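Tubulin-like protein CetZ1 (Haloferax volcanii, PDB 4B46) is a GTP-binding, tubulin-like cytoskeletal protein that controls archaeal cell shape and is essential for developing the rod-shaped cells needed for efficient swimming. Local coordinates at residues V56-R62 against E81-V86; N38-A42 against V63-V68. One frame throughout, in Å; residues are numbered along the deposited sequence.

Interaction 1 (V56-R62 against E81-V86)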
loop_
_atom_site.group_PDB
_atom_site.type_symbol
_atom_site.label_atom_id
_atom_site.label_comp_id
_atom_site.label_asym_id
_atom_site.label_seq_id
_atom_site.Cartn_x
_atom_site.Cartn_y
_atom_site.Cartn_z
ATOM N N VAL A 56 18.646 3.987 5.410
ATOM C CA VAL A 56 19.463 4.962 4.703
ATOM C C VAL A 56 19.099 6.379 5.100
ATOM O O VAL A 56 17.959 6.805 4.921
ATOM C CB VAL A 56 19.292 4.856 3.178
ATOM C CG1 VAL A 56 20.346 5.710 2.469
ATOM C CG2 VAL A 56 19.384 3.417 2.732
ATOM N N LEU A 57 20.082 7.102 5.630
ATOM C CA LEU A 57 19.924 8.519 5.929
ATOM C C LEU A 57 20.359 9.359 4.729
ATOM O O LEU A 57 21.501 9.277 4.292
ATOM C CB LEU A 57 20.762 8.890 7.152
ATOM C CG LEU A 57 20.656 10.318 7.689
ATOM C CD1 LEU A 57 19.244 10.576 8.218
ATOM C CD2 LEU A 57 21.711 10.547 8.776
ATOM N N ILE A 58 19.450 10.170 4.201
ATOM C CA ILE A 58 19.781 11.059 3.096
ATOM C C ILE A 58 19.644 12.520 3.513
ATOM O O ILE A 58 19.112 12.836 4.578
ATOM C CB ILE A 58 18.884 10.822 1.858
ATOM C CG1 ILE A 58 17.417 11.094 2.196
ATOM C CG2 ILE A 58 19.048 9.388 1.334
ATOM C CD1 ILE A 58 16.489 11.060 0.982
ATOM N N GLY A 59 20.132 13.411 2.659
ATOM C CA GLY A 59 19.973 14.835 2.889
ATOM C C GLY A 59 20.866 15.390 3.979
ATOM O O GLY A 59 20.636 16.506 4.456
ATOM N N GLN A 60 21.881 14.634 4.380
ATOM C CA GLN A 60 22.738 15.079 5.479
ATOM C C GLN A 60 23.355 16.457 5.206
ATOM O O GLN A 60 23.448 17.301 6.110
ATOM C CB GLN A 60 23.846 14.058 5.760
ATOM C CG GLN A 60 23.356 12.666 6.110
ATOM C CD GLN A 60 23.426 11.700 4.932
ATOM O OE1 GLN A 60 23.001 12.017 3.814
ATOM N NE2 GLN A 60 23.966 10.513 5.181
ATOM N N SER A 61 23.761 16.689 3.960
ATOM C CA SER A 61 24.389 17.956 3.595
ATOM C C SER A 61 23.426 19.145 3.677
ATOM O O SER A 61 23.871 20.294 3.720
ATOM C CB SER A 61 24.970 17.875 2.185
ATOM O OG SER A 61 23.925 17.825 1.225
ATOM N N ARG A 62 22.121 18.870 3.690
ATOM C CA ARG A 62 21.098 19.919 3.703
ATOM C C ARG A 62 20.410 20.067 5.050
ATOM O O ARG A 62 20.038 21.174 5.435
ATOM C CB ARG A 62 19.999 19.640 2.663
ATOM C CG ARG A 62 20.454 19.559 1.218
ATOM C CD ARG A 62 20.830 20.913 0.652
ATOM N NE ARG A 62 19.696 21.807 0.384
ATOM C CZ ARG A 62 18.932 21.746 -0.705
ATOM N NH1 ARG A 62 19.134 20.801 -1.617
ATOM N NH2 ARG A 62 17.953 22.623 -0.883
ATOM N N GLU A 81 19.404 14.322 -5.076
ATOM C CA GLU A 81 20.833 14.525 -4.848
ATOM C C GLU A 81 21.457 13.263 -4.285
ATOM O O GLU A 81 22.575 12.888 -4.650
ATOM C CB GLU A 81 21.057 15.686 -3.864
ATOM C CG GLU A 81 20.669 17.048 -4.411
ATOM C CD GLU A 81 20.459 18.109 -3.326
ATOM O OE1 GLU A 81 20.525 17.787 -2.112
ATOM O OE2 GLU A 81 20.220 19.275 -3.702
ATOM N N ASP A 82 20.726 12.594 -3.400
ATOM C CA ASP A 82 21.292 11.470 -2.663
ATOM C C ASP A 82 20.769 10.097 -3.098
ATOM O O ASP A 82 20.854 9.136 -2.335
ATOM C CB ASP A 82 21.080 11.672 -1.155
ATOM C CG ASP A 82 21.867 12.868 -0.601
ATOM O OD1 ASP A 82 22.907 13.244 -1.188
ATOM O OD2 ASP A 82 21.449 13.421 0.433
ATOM N N ILE A 83 20.254 10.001 -4.323
ATOM C CA ILE A 83 19.654 8.757 -4.797
ATOM C C ILE A 83 20.665 7.604 -4.804
ATOM O O ILE A 83 20.292 6.446 -4.650
ATOM C CB ILE A 83 18.993 8.907 -6.199
ATOM C CG1 ILE A 83 17.993 7.780 -6.429
ATOM C CG2 ILE A 83 20.037 8.962 -7.320
ATOM C CD1 ILE A 83 16.822 7.813 -5.451
ATOM N N ASP A 84 21.949 7.925 -4.941
ATOM C CA ASP A 84 22.971 6.888 -4.941
ATOM C C ASP A 84 23.160 6.271 -3.559
ATOM O O ASP A 84 23.562 5.118 -3.450
ATOM C CB ASP A 84 24.296 7.416 -5.506
ATOM C CG ASP A 84 24.244 7.618 -7.019
ATOM O OD1 ASP A 84 23.513 6.863 -7.695
ATOM O OD2 ASP A 84 24.919 8.534 -7.535
ATOM N N GLU A 85 22.861 7.026 -2.503
ATOM C CA GLU A 85 22.886 6.464 -1.151
ATOM C C GLU A 85 21.816 5.391 -1.018
ATOM O O GLU A 85 22.037 4.329 -0.433
ATOM C CB GLU A 85 22.642 7.541 -0.094
ATOM C CG GLU A 85 23.802 8.473 0.134
ATOM C CD GLU A 85 23.610 9.318 1.378
ATOM O OE1 GLU A 85 22.827 10.291 1.333
ATOM O OE2 GLU A 85 24.239 9.008 2.410
ATOM N N VAL A 86 20.641 5.690 -1.554
ATOM C CA VAL A 86 19.543 4.747 -1.520
ATOM C C VAL A 86 19.900 3.523 -2.360
ATOM O O VAL A 86 19.738 2.384 -1.915
ATOM C CB VAL A 86 18.249 5.381 -2.034
ATOM C CG1 VAL A 86 17.089 4.387 -1.898
ATOM C CG2 VAL A 86 17.959 6.666 -1.269
HETATM O O HOH W 1 21.648 16.320 0.474
HETATM O O HOH W 2 24.002 14.716 1.899
#
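V56-R62 runs off the end of strand 55-57, the outermost parallel strand at one end of the Rossmann-like sheet of the tubulin/FtsZ GTPase domain, and turns at G59 into the short helix 60-63. Against it lies E81-V86, where the chain leaves helix 72-81 and, with D82 at the N-cap position, starts helix 83-90. V56 CA lies 6.2 Å from V86 CA. I58 CA lies 6.0 Å from D82 CA. G59 has a positive phi of 74°, a conformation that suits glycine, and R62 N bonds back to G59 O at 2.9 Å to close the first turn of the helix.

The apolar part sits beside the sheet. I58 CG2 meets V86 CG2 at 3.9 Å, and V56 CG1 packs on E85 CB, also at 3.9 Å. I58 and V86 both touch V37 of the neighbouring strand as well, and V86 also touches L119 of helix 111-126.

Farther out the contact turns polar. The carboxylate of D82 faces the turn rather than capping its own helix: OD2 accepts from G59 N at 2.6 Å. Q60 NE2 gives a hydrogen bond to E85 OE2 at 3.2 Å. On the exposed edge R62 forms a salt bridge with E81, NH1 to OE2 at 2.8 Å, while its NH2 pairs with E77. A water bonds to S61 OG at 2.8 Å and D82 OD2 at 2.9 Å, and a second accepts from S61 N at 2.9 Å and can donate to D82 OD2 at 3.2 Å.

Interaction 2 (N38-A42 against V63-V68)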
loop_
_atom_site.group_PDB
_atom_site.type_symbol
_atom_site.label_atom_id
_atom_site.label_comp_id
_atom_site.label_asym_id
_atom_site.label_seq_id
_atom_site.Cartn_x
_atom_site.Cartn_y
_atom_site.Cartn_z
ATOM N N ASN A 38 15.162 7.908 5.056
ATOM C CA ASN A 38 14.676 9.078 5.786
ATOM C C ASN A 38 15.765 10.141 5.878
ATOM O O ASN A 38 16.940 9.858 5.619
ATOM C CB ASN A 38 14.162 8.680 7.181
ATOM C CG ASN A 38 13.069 9.625 7.716
ATOM O OD1 ASN A 38 13.062 10.828 7.435
ATOM N ND2 ASN A 38 12.150 9.073 8.502
ATOM N N SER A 39 15.371 11.365 6.220
ATOM C CA SER A 39 16.335 12.447 6.389
ATOM C C SER A 39 16.418 12.802 7.857
ATOM O O SER A 39 17.193 13.675 8.258
ATOM C CB SER A 39 15.907 13.675 5.588
ATOM O OG SER A 39 14.606 14.095 5.967
ATOM N N ALA A 40 15.603 12.127 8.658
ATOM C CA ALA A 40 15.581 12.356 10.095
ATOM C C ALA A 40 16.190 11.143 10.763
ATOM O O ALA A 40 15.661 10.034 10.650
ATOM C CB ALA A 40 14.137 12.602 10.597
ATOM N N LYS A 41 17.313 11.356 11.444
ATOM C CA LYS A 41 18.098 10.267 12.007
ATOM C C LYS A 41 17.361 9.540 13.122
ATOM O O LYS A 41 17.399 8.311 13.204
ATOM C CB LYS A 41 19.445 10.785 12.513
ATOM C CG LYS A 41 20.368 9.697 13.028
ATOM C CD LYS A 41 21.808 10.194 13.103
ATOM C CE LYS A 41 22.746 9.139 13.688
ATOM N NZ LYS A 41 22.657 9.072 15.175
ATOM N N ALA A 42 16.683 10.302 13.974
ATOM C CA ALA A 42 15.950 9.720 15.088
ATOM C C ALA A 42 14.879 8.714 14.632
ATOM O O ALA A 42 14.646 7.718 15.309
ATOM C CB ALA A 42 15.331 10.812 15.941
ATOM N N VAL A 63 20.167 18.957 5.742
ATOM C CA VAL A 63 19.420 19.046 6.995
ATOM C C VAL A 63 20.093 18.361 8.180
ATOM O O VAL A 63 19.534 18.338 9.269
ATOM C CB VAL A 63 17.959 18.536 6.860
ATOM C CG1 VAL A 63 17.176 19.422 5.900
ATOM C CG2 VAL A 63 17.931 17.075 6.412
ATOM N N LYS A 64 21.274 17.794 7.952
ATOM C CA LYS A 64 22.110 17.286 9.037
ATOM C C LYS A 64 21.389 16.326 9.987
ATOM O O LYS A 64 21.550 16.404 11.208
ATOM C CB LYS A 64 22.707 18.461 9.820
ATOM C CG LYS A 64 23.766 19.225 9.046
ATOM C CD LYS A 64 25.017 18.382 8.887
ATOM C CE LYS A 64 26.024 19.046 7.986
ATOM N NZ LYS A 64 27.299 18.282 7.948
ATOM N N GLY A 65 20.578 15.438 9.422
ATOM C CA GLY A 65 19.866 14.449 10.208
ATOM C C GLY A 65 18.605 14.933 10.903
ATOM O O GLY A 65 18.039 14.226 11.738
ATOM N N HIS A 66 18.147 16.132 10.564
ATOM C CA HIS A 66 17.021 16.718 11.277
ATOM C C HIS A 66 15.716 16.728 10.503
ATOM O O HIS A 66 14.738 17.341 10.944
ATOM C CB HIS A 66 17.345 18.142 11.714
ATOM C CG HIS A 66 18.288 18.213 12.867
ATOM N ND1 HIS A 66 19.593 18.634 12.731
ATOM C CD2 HIS A 66 18.123 17.912 14.175
ATOM C CE1 HIS A 66 20.190 18.599 13.910
ATOM N NE2 HIS A 66 19.321 18.163 14.803
ATOM N N GLY A 67 15.691 16.064 9.355
ATOM C CA GLY A 67 14.487 16.022 8.545
ATOM C C GLY A 67 14.232 17.308 7.776
ATOM O O GLY A 67 14.894 18.329 8.006
ATOM N N VAL A 68 13.263 17.262 6.863
ATOM C CA VAL A 68 12.895 18.431 6.076
ATOM C C VAL A 68 11.556 18.990 6.532
ATOM O O VAL A 68 10.993 19.877 5.885
ATOM C CB VAL A 68 12.824 18.124 4.565
ATOM C CG1 VAL A 68 14.137 17.492 4.069
ATOM C CG2 VAL A 68 11.634 17.233 4.246
HETATM O O HOH W 3 19.641 14.098 7.051
HETATM O O HOH W 4 16.324 13.148 14.026
#
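Two main-chain hydrogen bonds carry this contact. G67 N donates to S39 O at 3.0 Å, and K41 N donates to G65 O at 3.0 Å with a nearly straight N-H...O angle of 173°. They flank A40 and H66, an antiparallel, non-hydrogen-bonded pair that forms a single beta bridge just past the end of strand 31-38; the two segments pair no further. A weaker CA-H...O contact backs it up, G65 CA lying 3.4 Å from S39 O.

Two waters extend the bridging to G65 N and A42 N: one links S39 O (2.8 Å) to G65 N (2.9 Å), the other A42 N (2.9 Å) to G65 O (3.1 Å).

Among the local turns, N38 OD1 accepts from S39 N at 2.7 Å and A40 N at 3.1 Å, the latter forming an Asx turn that leads into helix 41-45. Opposite, V63 to H66 is a type I' turn, with G65 at positive phi, closed by H66 N to V63 O at 2.9 Å. G67 has no CB to crowd A40 CB, and its CA comes within 4.1 Å of A40 CA.

Side-chain packing is slight: S39 CB touches V63 CG2 at 4.0 Å, and S39 OG lies 3.9 Å from V68 CG1. The S39 hydroxyl hydrogen-bonds to T111, a GTP-binding residue, and the V68 side chain is about 5 Å from the bound GDP at nearest approach. The bridge joins the start of helix 41-45 to the loop before helix 72-81, beside the glycine-rich tubulin/FtsZ signature loop of T111, consistent with a place at the phosphate end of the nucleotide site.

How the interactions relate
The two interactions interlock along the chain, since their segments alternate, and their centres are 10 Å apart. N38 joins them directly: its O lies 2.9 Å from I58 N and its N 3.0 Å from V56 O, probable hydrogen bonds from the end of strand 31-38 to strand 55-57 and the residue just past it. Both are partly buried and share I78 and L74 of helix 72-81 as packing partners. Interaction 1 relies mostly on side chains, with G59 N a main-chain donor, and buries the larger area, 389 against 227 Å². Interaction 2 relies on backbone, glycines and water; its V68 side chain comes nearer the bound GDP than that of I58, about 10 Å from it.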